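Local coordinates for major capsid protein (Paramecium bursaria Chlorella virus 1, PDB 5TIP) that self-assembles as trimers into the pseudo T=169 icosahedral capsid of a large chlorella virus and carries N-linked glycans on its surface loops, at residues A276-P281 with E307-L312; G282-S285 with A291-V294; K383-D388 with T406-T411. One frame throughout, in Å; residues are numbered along the deposited sequence.

Interaction 1 of 3, residues A276-P281 with E307-L312; sequences ALANIP and EQLAVL. With BGC (beta-D-glucopyranose), chain E.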
ATOM      1  N   ALA A 276      23.673   1.023 -15.159  1.00 21.55           N
ATOM      2  CA  ALA A 276      24.934   1.675 -15.468  1.00 25.20           C
ATOM      3  C   ALA A 276      25.092   2.966 -14.674  1.00 25.76           C
ATOM      4  O   ALA A 276      24.117   3.649 -14.349  1.00 28.51           O
ATOM      5  CB  ALA A 276      25.029   1.971 -16.964  1.00 25.84           C
ATOM      6  N   LEU A 277      26.341   3.291 -14.352  1.00 26.50           N
ATOM      7  CA  LEU A 277      26.641   4.547 -13.683  1.00 27.73           C
ATOM      8  C   LEU A 277      26.740   5.670 -14.706  1.00 30.07           C
ATOM      9  O   LEU A 277      27.258   5.478 -15.810  1.00 32.98           O
ATOM     10  CB  LEU A 277      27.947   4.438 -12.893  1.00 27.92           C
ATOM     11  CG  LEU A 277      28.061   3.288 -11.891  1.00 28.18           C
ATOM     12  CD1 LEU A 277      29.410   3.313 -11.187  1.00 29.90           C
ATOM     13  CD2 LEU A 277      26.927   3.339 -10.880  1.00 26.62           C
ATOM     14  N   ALA A 278      26.238   6.846 -14.334  1.00 30.92           N
ATOM     15  CA  ALA A 278      26.221   7.987 -15.238  1.00 29.24           C
ATOM     16  C   ALA A 278      26.305   9.271 -14.427  1.00 26.71           C
ATOM     17  O   ALA A 278      26.052   9.286 -13.221  1.00 26.94           O
ATOM     18  CB  ALA A 278      24.966   7.993 -16.120  1.00 26.62           C
ATOM     19  N   ASN A 279      26.660  10.353 -15.113  1.00 25.91           N
ATOM     20  CA  ASN A 279      26.828  11.667 -14.489  1.00 26.29           C
ATOM     21  C   ASN A 279      25.500  12.416 -14.403  1.00 28.40           C
ATOM     22  O   ASN A 279      25.361  13.551 -14.854  1.00 31.46           O
ATOM     23  CB  ASN A 279      27.874  12.462 -15.262  1.00 28.35           C
ATOM     24  CG  ASN A 279      28.357  13.704 -14.525  1.00 33.74           C
ATOM     25  OD1 ASN A 279      27.914  14.014 -13.418  1.00 32.39           O
ATOM     26  ND2 ASN A 279      29.318  14.395 -15.135  1.00 41.73           N
ATOM     27  N   ILE A 280      24.500  11.755 -13.828  1.00 27.76           N
ATOM     28  CA  ILE A 280      23.220  12.380 -13.501  1.00 26.72           C
ATOM     29  C   ILE A 280      22.980  12.145 -12.014  1.00 26.88           C
ATOM     30  O   ILE A 280      23.464  11.143 -11.469  1.00 27.67           O
ATOM     31  CB  ILE A 280      22.076  11.826 -14.366  1.00 31.51           C
ATOM     32  CG1 ILE A 280      21.990  10.304 -14.238  1.00 32.19           C
ATOM     33  CG2 ILE A 280      22.255  12.243 -15.819  1.00 31.93           C
ATOM     34  CD1 ILE A 280      20.880   9.686 -15.059  1.00 31.93           C
ATOM     35  N   PRO A 281      22.256  13.041 -11.318  1.00 30.30           N
ATOM     36  CA  PRO A 281      22.133  12.927  -9.855  1.00 30.54           C
ATOM     37  C   PRO A 281      21.662  11.562  -9.374  1.00 30.23           C
ATOM     38  O   PRO A 281      20.597  11.081  -9.774  1.00 32.59           O
ATOM     39  CB  PRO A 281      21.113  14.018  -9.510  1.00 31.46           C
ATOM     40  CG  PRO A 281      21.279  15.029 -10.586  1.00 32.71           C
ATOM     41  CD  PRO A 281      21.584  14.247 -11.833  1.00 32.54           C
ATOM     42  N   GLU A 307      15.022   3.746 -16.917  1.00 28.40           N
ATOM     43  CA  GLU A 307      15.203   2.651 -17.864  1.00 28.99           C
ATOM     44  C   GLU A 307      16.375   2.910 -18.803  1.00 25.13           C
ATOM     45  O   GLU A 307      16.993   1.962 -19.302  1.00 26.66           O
ATOM     46  CB  GLU A 307      13.909   2.431 -18.651  1.00 31.86           C
ATOM     47  CG  GLU A 307      14.029   1.478 -19.831  1.00 35.55           C
ATOM     48  CD  GLU A 307      14.448   0.076 -19.421  1.00 38.60           C
ATOM     49  OE1 GLU A 307      14.174  -0.323 -18.266  1.00 38.22           O
ATOM     50  OE2 GLU A 307      15.059  -0.625 -20.256  1.00 38.13           O
ATOM     51  N   GLN A 308      16.709   4.182 -19.041  1.00 22.53           N
ATOM     52  CA  GLN A 308      17.812   4.514 -19.932  1.00 25.01           C
ATOM     53  C   GLN A 308      19.134   3.925 -19.457  1.00 26.47           C
ATOM     54  O   GLN A 308      20.037   3.712 -20.273  1.00 27.81           O
ATOM     55  CB  GLN A 308      17.934   6.034 -20.068  1.00 26.97           C
ATOM     56  CG  GLN A 308      18.860   6.492 -21.180  1.00 30.91           C
ATOM     57  CD  GLN A 308      18.233   6.326 -22.549  1.00 31.89           C
ATOM     58  OE1 GLN A 308      17.307   7.051 -22.912  1.00 34.70           O
ATOM     59  NE2 GLN A 308      18.723   5.354 -23.312  1.00 28.75           N
ATOM     60  N   LEU A 309      19.268   3.654 -18.161  1.00 28.89           N
ATOM     61  CA  LEU A 309      20.487   3.089 -17.599  1.00 28.00           C
ATOM     62  C   LEU A 309      20.460   1.567 -17.502  1.00 25.71           C
ATOM     63  O   LEU A 309      21.452   0.973 -17.068  1.00 27.24           O
ATOM     64  CB  LEU A 309      20.762   3.692 -16.216  1.00 28.15           C
ATOM     65  CG  LEU A 309      20.903   5.215 -16.159  1.00 26.92           C
ATOM     66  CD1 LEU A 309      21.161   5.678 -14.735  1.00 28.52           C
ATOM     67  CD2 LEU A 309      22.018   5.682 -17.081  1.00 27.13           C
ATOM     68  N   ALA A 310      19.357   0.925 -17.881  1.00 26.58           N
ATOM     69  CA  ALA A 310      19.313  -0.529 -17.946  1.00 24.57           C
ATOM     70  C   ALA A 310      19.930  -1.013 -19.256  1.00 27.72           C
ATOM     71  O   ALA A 310      20.037  -0.269 -20.234  1.00 33.75           O
ATOM     72  CB  ALA A 310      17.875  -1.030 -17.810  1.00 25.03           C
ATOM     73  N   VAL A 311      20.338  -2.282 -19.272  1.00 27.27           N
ATOM     74  CA  VAL A 311      21.172  -2.767 -20.368  1.00 27.52           C
ATOM     75  C   VAL A 311      20.377  -3.628 -21.344  1.00 28.19           C
ATOM     76  O   VAL A 311      20.708  -3.701 -22.534  1.00 27.78           O
ATOM     77  CB  VAL A 311      22.393  -3.527 -19.817  1.00 27.49           C
ATOM     78  CG1 VAL A 311      21.979  -4.836 -19.157  1.00 30.05           C
ATOM     79  CG2 VAL A 311      23.433  -3.753 -20.907  1.00 28.34           C
ATOM     80  N   LEU A 312      19.324  -4.283 -20.861  1.00 28.71           N
ATOM     81  CA  LEU A 312      18.580  -5.228 -21.685  1.00 27.15           C
ATOM     82  C   LEU A 312      17.664  -4.483 -22.650  1.00 28.50           C
ATOM     83  O   LEU A 312      16.850  -3.654 -22.233  1.00 30.10           O
ATOM     84  CB  LEU A 312      17.769  -6.182 -20.808  1.00 22.97           C
ATOM     85  CG  LEU A 312      17.028  -7.290 -21.561  1.00 23.48           C
ATOM     86  CD1 LEU A 312      17.994  -8.163 -22.355  1.00 22.32           C
ATOM     87  CD2 LEU A 312      16.189  -8.138 -20.615  1.00 22.03           C
TER
HETATM   88  C2  BGC E   1      30.825  16.162 -15.384  1.00 30.69           C
HETATM   89  C3  BGC E   1      31.155  17.623 -15.127  1.00 34.29           C
HETATM   90  C4  BGC E   1      29.910  18.462 -15.377  1.00 33.82           C
HETATM   91  C5  BGC E   1      28.717  17.930 -14.591  1.00 29.50           C
HETATM   92  C6  BGC E   1      27.465  18.726 -14.937  1.00 26.94           C
HETATM   93  C1  BGC E   1      29.608  15.711 -14.586  1.00 25.85           C
HETATM   94  O2  BGC E   1      31.952  15.356 -15.038  1.00 33.50           O
HETATM   95  O3  BGC E   1      32.158  18.043 -16.053  1.00 37.89           O
HETATM   96  O4  BGC E   1      30.160  19.826 -15.016  1.00 33.60           O
HETATM   97  O5  BGC E   1      28.490  16.549 -14.879  1.00 26.57           O
HETATM   98  O6  BGC E   1      26.342  18.192 -14.229  1.00 28.87           O
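Ala276 and Leu309 bring their backbones together through a single hydrogen bond, from Ala276 N to Leu309 O at 2.9 Å and close to straight (169°), the acceptor being the last carbonyl of the short 3-10 turn 307-309. Leu309 does nearly all the side-chain work. Its CG stands beside the backbone N and anti to the carbonyl carbon (chi1 -58°), a setting that carries both methyls toward 276-281. CD1 lies 3.6 Å from Ala276 O and meets Ile280 CD1 tip to tip at 4.0 Å, while CD2 rests against Ala278 CB at 3.9 Å. Ala278 and Ile280 can both face the same leucine because an inverse gamma turn centred on Asn279 folds the chain between them, with a weak bond from Ile280 N to Ala278 O. The turn illustrates how a glycosylated loop can be built: Asn279 itself takes no part in the packing, its ND2 being joined covalently to C1 of the first glucose (1.5 Å), and its OD1 accepts a hydrogen bond from Gly288 N. Val395, on the helix 392-395, touches Ala278, Ile280 and Leu309, adding a fourth apolar residue to this buried cluster.

Interaction 2 of 3, residues G282-S285 with A291-V294; sequences GACS and AATV. With GLA (alpha-D-galactopyranose), chain F.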
ATOM      1  N   GLY A 282      22.459  10.935  -8.511  1.00 28.49           N
ATOM      2  CA  GLY A 282      22.131   9.641  -7.959  1.00 25.79           C
ATOM      3  C   GLY A 282      22.699   8.453  -8.703  1.00 28.33           C
ATOM      4  O   GLY A 282      22.546   7.320  -8.230  1.00 29.87           O
ATOM      5  N   ALA A 283      23.355   8.668  -9.846  1.00 25.88           N
ATOM      6  CA  ALA A 283      23.830   7.574 -10.679  1.00 25.45           C
ATOM      7  C   ALA A 283      25.338   7.366 -10.628  1.00 25.13           C
ATOM      8  O   ALA A 283      25.820   6.364 -11.167  1.00 29.72           O
ATOM      9  CB  ALA A 283      23.402   7.791 -12.138  1.00 26.52           C
ATOM     10  N   CYS A 284      26.091   8.268 -10.006  1.00 24.24           N
ATOM     11  CA  CYS A 284      27.525   8.072  -9.834  1.00 27.09           C
ATOM     12  C   CYS A 284      27.997   8.943  -8.680  1.00 26.33           C
ATOM     13  O   CYS A 284      27.272   9.813  -8.192  1.00 31.01           O
ATOM     14  CB  CYS A 284      28.305   8.400 -11.112  1.00 30.85           C
ATOM     15  SG  CYS A 284      28.548  10.165 -11.415  1.00 34.62           S
ATOM     16  N   SER A 285      29.234   8.703  -8.255  1.00 27.38           N
ATOM     17  CA  SER A 285      29.798   9.440  -7.133  1.00 26.47           C
ATOM     18  C   SER A 285      30.025  10.896  -7.519  1.00 28.92           C
ATOM     19  O   SER A 285      30.692  11.188  -8.515  1.00 31.78           O
ATOM     20  CB  SER A 285      31.112   8.798  -6.686  1.00 29.20           C
ATOM     21  OG  SER A 285      31.659   9.477  -5.569  1.00 32.38           O
ATOM     22  N   ALA A 291      33.618  16.870  -8.954  1.00 32.37           N
ATOM     23  CA  ALA A 291      34.196  15.641  -8.429  1.00 30.89           C
ATOM     24  C   ALA A 291      33.476  14.400  -8.942  1.00 33.75           C
ATOM     25  O   ALA A 291      33.604  13.324  -8.347  1.00 35.09           O
ATOM     26  CB  ALA A 291      34.189  15.662  -6.900  1.00 30.61           C
ATOM     27  N   ALA A 292      32.729  14.528 -10.033  1.00 35.08           N
ATOM     28  CA  ALA A 292      31.954  13.409 -10.550  1.00 35.45           C
ATOM     29  C   ALA A 292      32.864  12.361 -11.175  1.00 35.07           C
ATOM     30  O   ALA A 292      33.826  12.684 -11.877  1.00 35.62           O
ATOM     31  CB  ALA A 292      30.934  13.898 -11.577  1.00 36.67           C
ATOM     32  N   THR A 293      32.547  11.094 -10.917  1.00 35.88           N
ATOM     33  CA  THR A 293      33.274   9.977 -11.511  1.00 37.80           C
ATOM     34  C   THR A 293      32.294   8.836 -11.732  1.00 35.76           C
ATOM     35  O   THR A 293      31.625   8.396 -10.791  1.00 37.10           O
ATOM     36  CB  THR A 293      34.445   9.536 -10.622  1.00 41.16           C
ATOM     37  OG1 THR A 293      34.933   8.260 -11.059  1.00 43.64           O
ATOM     38  CG2 THR A 293      34.027   9.459  -9.156  1.00 39.54           C
ATOM     39  N   VAL A 294      32.202   8.369 -12.977  1.00 33.69           N
ATOM     40  CA  VAL A 294      31.272   7.306 -13.341  1.00 32.40           C
ATOM     41  C   VAL A 294      31.894   5.947 -13.043  1.00 33.11           C
ATOM     42  O   VAL A 294      31.365   4.906 -13.449  1.00 33.63           O
ATOM     43  CB  VAL A 294      30.864   7.411 -14.821  1.00 29.54           C
ATOM     44  CG1 VAL A 294      30.135   8.720 -15.077  1.00 26.98           C
ATOM     45  CG2 VAL A 294      32.088   7.296 -15.716  1.00 30.03           C
TER
HETATM   46  C1  GLA F   8      27.704  12.762  -1.429  1.00 31.22           C
HETATM   47  C2  GLA F   8      27.692  12.951  -2.942  1.00 31.25           C
HETATM   48  C3  GLA F   8      27.145  11.710  -3.633  1.00 31.60           C
HETATM   49  C4  GLA F   8      27.884  10.469  -3.154  1.00 32.44           C
HETATM   50  C5  GLA F   8      27.896  10.403  -1.631  1.00 34.49           C
HETATM   51  C6  GLA F   8      28.708   9.207  -1.153  1.00 37.58           C
HETATM   52  O2  GLA F   8      26.882  14.081  -3.281  1.00 35.26           O
HETATM   53  O3  GLA F   8      27.300  11.843  -5.049  1.00 34.37           O
HETATM   54  O4  GLA F   8      29.230  10.490  -3.642  1.00 33.77           O
HETATM   55  O5  GLA F   8      28.459  11.599  -1.095  1.00 35.04           O
HETATM   56  O6  GLA F   8      28.304   8.038  -1.871  1.00 38.12           O
HETATM   57  O   HOH W   1      33.095  12.022  -6.145  1.00 32.58           O
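Ser285 and Thr293 form a lone antiparallel bridge, a hydrogen-bonded pair whose two backbone bonds are unequal. Thr293 N gives a sound bond to Ser285 O (3.0 Å), whereas the return bond from Ser285 N to Thr293 O is long, bent and weak. Ser285 O is also approached by the CA-H of Ala292, with CA 3.3 Å away, so one carbonyl receives two donors of very different strength. A water links the segments beside the bridge, donating to Ala291 O at 2.6 Å and bonding Ser285 OG at 3.0 Å. That hydroxyl is anti to its own backbone N (chi1 -178°), which places OG 3.3 Å from O4 of the galactose; Gly82 O and Gly286 N hydrogen-bond the same sugar. Cys284 CB packs closely on the carbonyl of Thr293, 3.3 Å from its O. The apolar contacts are looser: Cys284 SG passes 4.2 Å from Val294 CG1, and Ser285 CB meets Thr293 CG2 at 3.9 Å. A glucose, probably the one on Asn279, touches Ala292. Neither segment is a regular strand: both belong to the long excursion between strands 257-266 and 312-319, with Ala283 resting on Leu309 and Val294 on Thr390.

Interaction 3 of 3, residues K383-D388 with T406-T411; sequences KTCSID and TATLLT. With BGC (beta-D-glucopyranose), chain G.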
ATOM      1  N   LYS A 383      21.235  -3.467 -25.398  1.00 30.56           N
ATOM      2  CA  LYS A 383      21.322  -2.166 -26.034  1.00 33.45           C
ATOM      3  C   LYS A 383      22.758  -1.881 -26.459  1.00 35.96           C
ATOM      4  O   LYS A 383      23.709  -2.530 -26.013  1.00 38.48           O
ATOM      5  CB  LYS A 383      20.831  -1.070 -25.087  1.00 29.66           C
ATOM      6  CG  LYS A 383      19.412  -1.266 -24.586  1.00 28.54           C
ATOM      7  CD  LYS A 383      19.038  -0.174 -23.599  1.00 29.07           C
ATOM      8  CE  LYS A 383      17.651  -0.396 -23.022  1.00 29.26           C
ATOM      9  NZ  LYS A 383      17.323   0.632 -21.994  1.00 31.52           N
ATOM     10  N   THR A 384      22.910  -0.894 -27.334  1.00 38.34           N
ATOM     11  CA  THR A 384      24.235  -0.430 -27.729  1.00 36.32           C
ATOM     12  C   THR A 384      24.727   0.551 -26.674  1.00 33.20           C
ATOM     13  O   THR A 384      24.202   1.664 -26.556  1.00 35.73           O
ATOM     14  CB  THR A 384      24.192   0.219 -29.108  1.00 39.77           C
ATOM     15  OG1 THR A 384      23.707  -0.725 -30.070  1.00 40.87           O
ATOM     16  CG2 THR A 384      25.580   0.677 -29.520  1.00 43.22           C
ATOM     17  N   CYS A 385      25.733   0.141 -25.901  1.00 30.35           N
ATOM     18  CA  CYS A 385      26.265   0.961 -24.814  1.00 32.70           C
ATOM     19  C   CYS A 385      27.183   2.037 -25.397  1.00 32.90           C
ATOM     20  O   CYS A 385      28.399   2.055 -25.192  1.00 33.49           O
ATOM     21  CB  CYS A 385      26.992   0.087 -23.804  1.00 35.77           C
ATOM     22  SG  CYS A 385      26.068  -1.387 -23.323  1.00 38.79           S
ATOM     23  N   SER A 386      26.568   2.958 -26.138  1.00 30.88           N
ATOM     24  CA  SER A 386      27.305   3.964 -26.887  1.00 31.04           C
ATOM     25  C   SER A 386      27.166   5.373 -26.329  1.00 32.04           C
ATOM     26  O   SER A 386      27.843   6.281 -26.822  1.00 33.39           O
ATOM     27  CB  SER A 386      26.853   3.963 -28.355  1.00 34.87           C
ATOM     28  OG  SER A 386      25.462   4.216 -28.455  1.00 35.37           O
ATOM     29  N   ILE A 387      26.322   5.584 -25.322  1.00 31.46           N
ATOM     30  CA  ILE A 387      26.110   6.919 -24.773  1.00 32.54           C
ATOM     31  C   ILE A 387      27.259   7.281 -23.845  1.00 34.96           C
ATOM     32  O   ILE A 387      27.740   6.444 -23.071  1.00 37.20           O
ATOM     33  CB  ILE A 387      24.767   6.998 -24.030  1.00 32.11           C
ATOM     34  CG1 ILE A 387      23.618   6.545 -24.928  1.00 32.86           C
ATOM     35  CG2 ILE A 387      24.524   8.415 -23.533  1.00 33.98           C
ATOM     36  CD1 ILE A 387      22.291   6.549 -24.212  1.00 32.24           C
ATOM     37  N   ASP A 388      27.711   8.530 -23.927  1.00 35.10           N
ATOM     38  CA  ASP A 388      28.729   9.017 -23.006  1.00 34.94           C
ATOM     39  C   ASP A 388      28.103   9.147 -21.629  1.00 31.38           C
ATOM     40  O   ASP A 388      27.208   9.969 -21.427  1.00 34.09           O
ATOM     41  CB  ASP A 388      29.280  10.359 -23.493  1.00 38.82           C
ATOM     42  CG  ASP A 388      30.350  10.938 -22.573  1.00 43.90           C
ATOM     43  OD1 ASP A 388      30.685  10.319 -21.539  1.00 46.08           O
ATOM     44  OD2 ASP A 388      30.862  12.031 -22.891  1.00 45.84           O
ATOM     45  N   THR A 406      29.094   2.757 -19.668  1.00 33.40           N
ATOM     46  CA  THR A 406      29.482   2.074 -18.443  1.00 29.50           C
ATOM     47  C   THR A 406      28.666   0.817 -18.190  1.00 30.05           C
ATOM     48  O   THR A 406      28.950   0.100 -17.226  1.00 32.84           O
ATOM     49  CB  THR A 406      29.340   3.015 -17.243  1.00 29.05           C
ATOM     50  OG1 THR A 406      27.985   3.477 -17.161  1.00 31.88           O
ATOM     51  CG2 THR A 406      30.270   4.208 -17.381  1.00 29.63           C
ATOM     52  N   ALA A 407      27.670   0.533 -19.030  1.00 28.25           N
ATOM     53  CA  ALA A 407      26.845  -0.656 -18.870  1.00 30.19           C
ATOM     54  C   ALA A 407      27.596  -1.940 -19.181  1.00 31.59           C
ATOM     55  O   ALA A 407      27.095  -3.022 -18.854  1.00 33.69           O
ATOM     56  CB  ALA A 407      25.608  -0.557 -19.762  1.00 30.26           C
ATOM     57  N   THR A 408      28.774  -1.852 -19.801  1.00 34.99           N
ATOM     58  CA  THR A 408      29.559  -3.039 -20.109  1.00 32.33           C
ATOM     59  C   THR A 408      30.089  -3.734 -18.861  1.00 31.67           C
ATOM     60  O   THR A 408      30.580  -4.862 -18.966  1.00 36.45           O
ATOM     61  CB  THR A 408      30.723  -2.678 -21.031  1.00 35.35           C
ATOM     62  OG1 THR A 408      31.502  -1.635 -20.433  1.00 35.57           O
ATOM     63  CG2 THR A 408      30.199  -2.211 -22.380  1.00 35.33           C
ATOM     64  N   LEU A 409      30.002  -3.097 -17.694  1.00 28.58           N
ATOM     65  CA  LEU A 409      30.426  -3.730 -16.453  1.00 30.26           C
ATOM     66  C   LEU A 409      29.361  -4.648 -15.868  1.00 32.21           C
ATOM     67  O   LEU A 409      29.658  -5.395 -14.929  1.00 34.14           O
ATOM     68  CB  LEU A 409      30.805  -2.667 -15.422  1.00 33.92           C
ATOM     69  CG  LEU A 409      31.970  -1.738 -15.766  1.00 39.38           C
ATOM     70  CD1 LEU A 409      32.304  -0.842 -14.586  1.00 41.29           C
ATOM     71  CD2 LEU A 409      33.188  -2.544 -16.183  1.00 41.18           C
ATOM     72  N   LEU A 410      28.136  -4.614 -16.398  1.00 31.45           N
ATOM     73  CA  LEU A 410      27.054  -5.481 -15.932  1.00 30.33           C
ATOM     74  C   LEU A 410      27.211  -6.855 -16.586  1.00 31.24           C
ATOM     75  O   LEU A 410      26.498  -7.230 -17.519  1.00 32.05           O
ATOM     76  CB  LEU A 410      25.703  -4.859 -16.255  1.00 28.37           C
ATOM     77  CG  LEU A 410      25.448  -3.444 -15.730  1.00 27.95           C
ATOM     78  CD1 LEU A 410      24.110  -2.922 -16.231  1.00 28.25           C
ATOM     79  CD2 LEU A 410      25.504  -3.406 -14.211  1.00 23.64           C
ATOM     80  N   THR A 411      28.169  -7.621 -16.065  1.00 33.68           N
ATOM     81  CA  THR A 411      28.559  -8.886 -16.674  1.00 33.67           C
ATOM     82  C   THR A 411      28.052 -10.107 -15.919  1.00 33.10           C
ATOM     83  O   THR A 411      28.205 -11.228 -16.416  1.00 35.94           O
ATOM     84  CB  THR A 411      30.085  -8.970 -16.786  1.00 34.49           C
ATOM     85  OG1 THR A 411      30.669  -8.754 -15.495  1.00 36.62           O
ATOM     86  CG2 THR A 411      30.603  -7.916 -17.751  1.00 35.61           C
TER
HETATM   87  C2  BGC G   1      22.792  11.619 -27.574  1.00 29.37           C
HETATM   88  C3  BGC G   1      23.799  12.111 -28.602  1.00 29.72           C
HETATM   89  C4  BGC G   1      25.190  11.636 -28.215  1.00 30.55           C
HETATM   90  C5  BGC G   1      25.203  10.126 -28.025  1.00 31.49           C
HETATM   91  C6  BGC G   1      26.589   9.639 -27.620  1.00 34.03           C
HETATM   92  C1  BGC G   1      22.921  10.119 -27.332  1.00 27.78           C
HETATM   93  O2  BGC G   1      21.466  11.919 -28.022  1.00 32.99           O
HETATM   94  O3  BGC G   1      23.795  13.539 -28.611  1.00 32.39           O
HETATM   95  O4  BGC G   1      26.131  12.005 -29.229  1.00 34.09           O
HETATM   96  O5  BGC G   1      24.264   9.755 -27.017  1.00 30.38           O
HETATM   97  O6  BGC G   1      26.911  10.148 -26.321  1.00 34.38           O
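Asp388 N donates a nearly straight hydrogen bond (3.0 Å, 167°) to O6 of a glucose, at the end of the strand whose Cys385 packs on Ala407 and Thr408. Gly397 O also hydrogen-bonds this sugar, which probably belongs to the glycan on Asn398. Ile387 lies near the ring, its CG2 methyl 3.7 Å from the ring oxygen O5.

Across the two segments the contact is apolar and carries no hydrogen bond. Cys385 SG meets Ala407 CB at 3.7 Å; with chi1 at -47° the sulfur lies anti to the carbonyl carbon, and the CB of each residue is directed at the other segment. Thr408 adds a looser touch, its CG2 4.2 Å from Cys385 CB. Its hydroxyl is turned back to Asn405 O, a bond that fixes the rotation of the side chain and leaves the methyl for the cysteine.

Local turns shape both partners. Cys385 is the centre of an inverse gamma turn, in which Thr384 O receives weak bonds from Ser386 N and Ser386 OG, consistent with a local bend of the strand beside the 3-10 turn. On the other side, Leu410 N, just past that turn, bonds Ala407 O at 3.1 Å. Thr403 on strand 402-404 bonds the backbones of Thr384 and Ile387, and Lys383 forms a salt bridge with Glu307. A strand end packed against a connecting turn, with glycan beside it, fits the loop-decorated second jelly roll of the double jelly-roll capsid proteins of large DNA viruses.

How the interactions relate
From the N terminus, strand 257-266 leads into a long excursion with no regular strand that interaction 1 closes partway along, just ahead of strand 312-319. Interaction 2 is nested inside, pinching off a smaller loop, and the two touch where Ala278 N probably bonds Ala283 O. Interaction 3 follows in series, closing a later loop that runs from strand 376-387 through helix 392-395 and strand 402-404. It nevertheless lies beside the first: Leu277 O and Thr406 OG1 probably share a hydrogen bond, as do Val311 O and Lys383 N. Interactions 2 and 3 merely brush, Val294 CG2 against Thr406 CG2. The contacts thus tie together two excursions of the same family region, both bearing glycosylated asparagines.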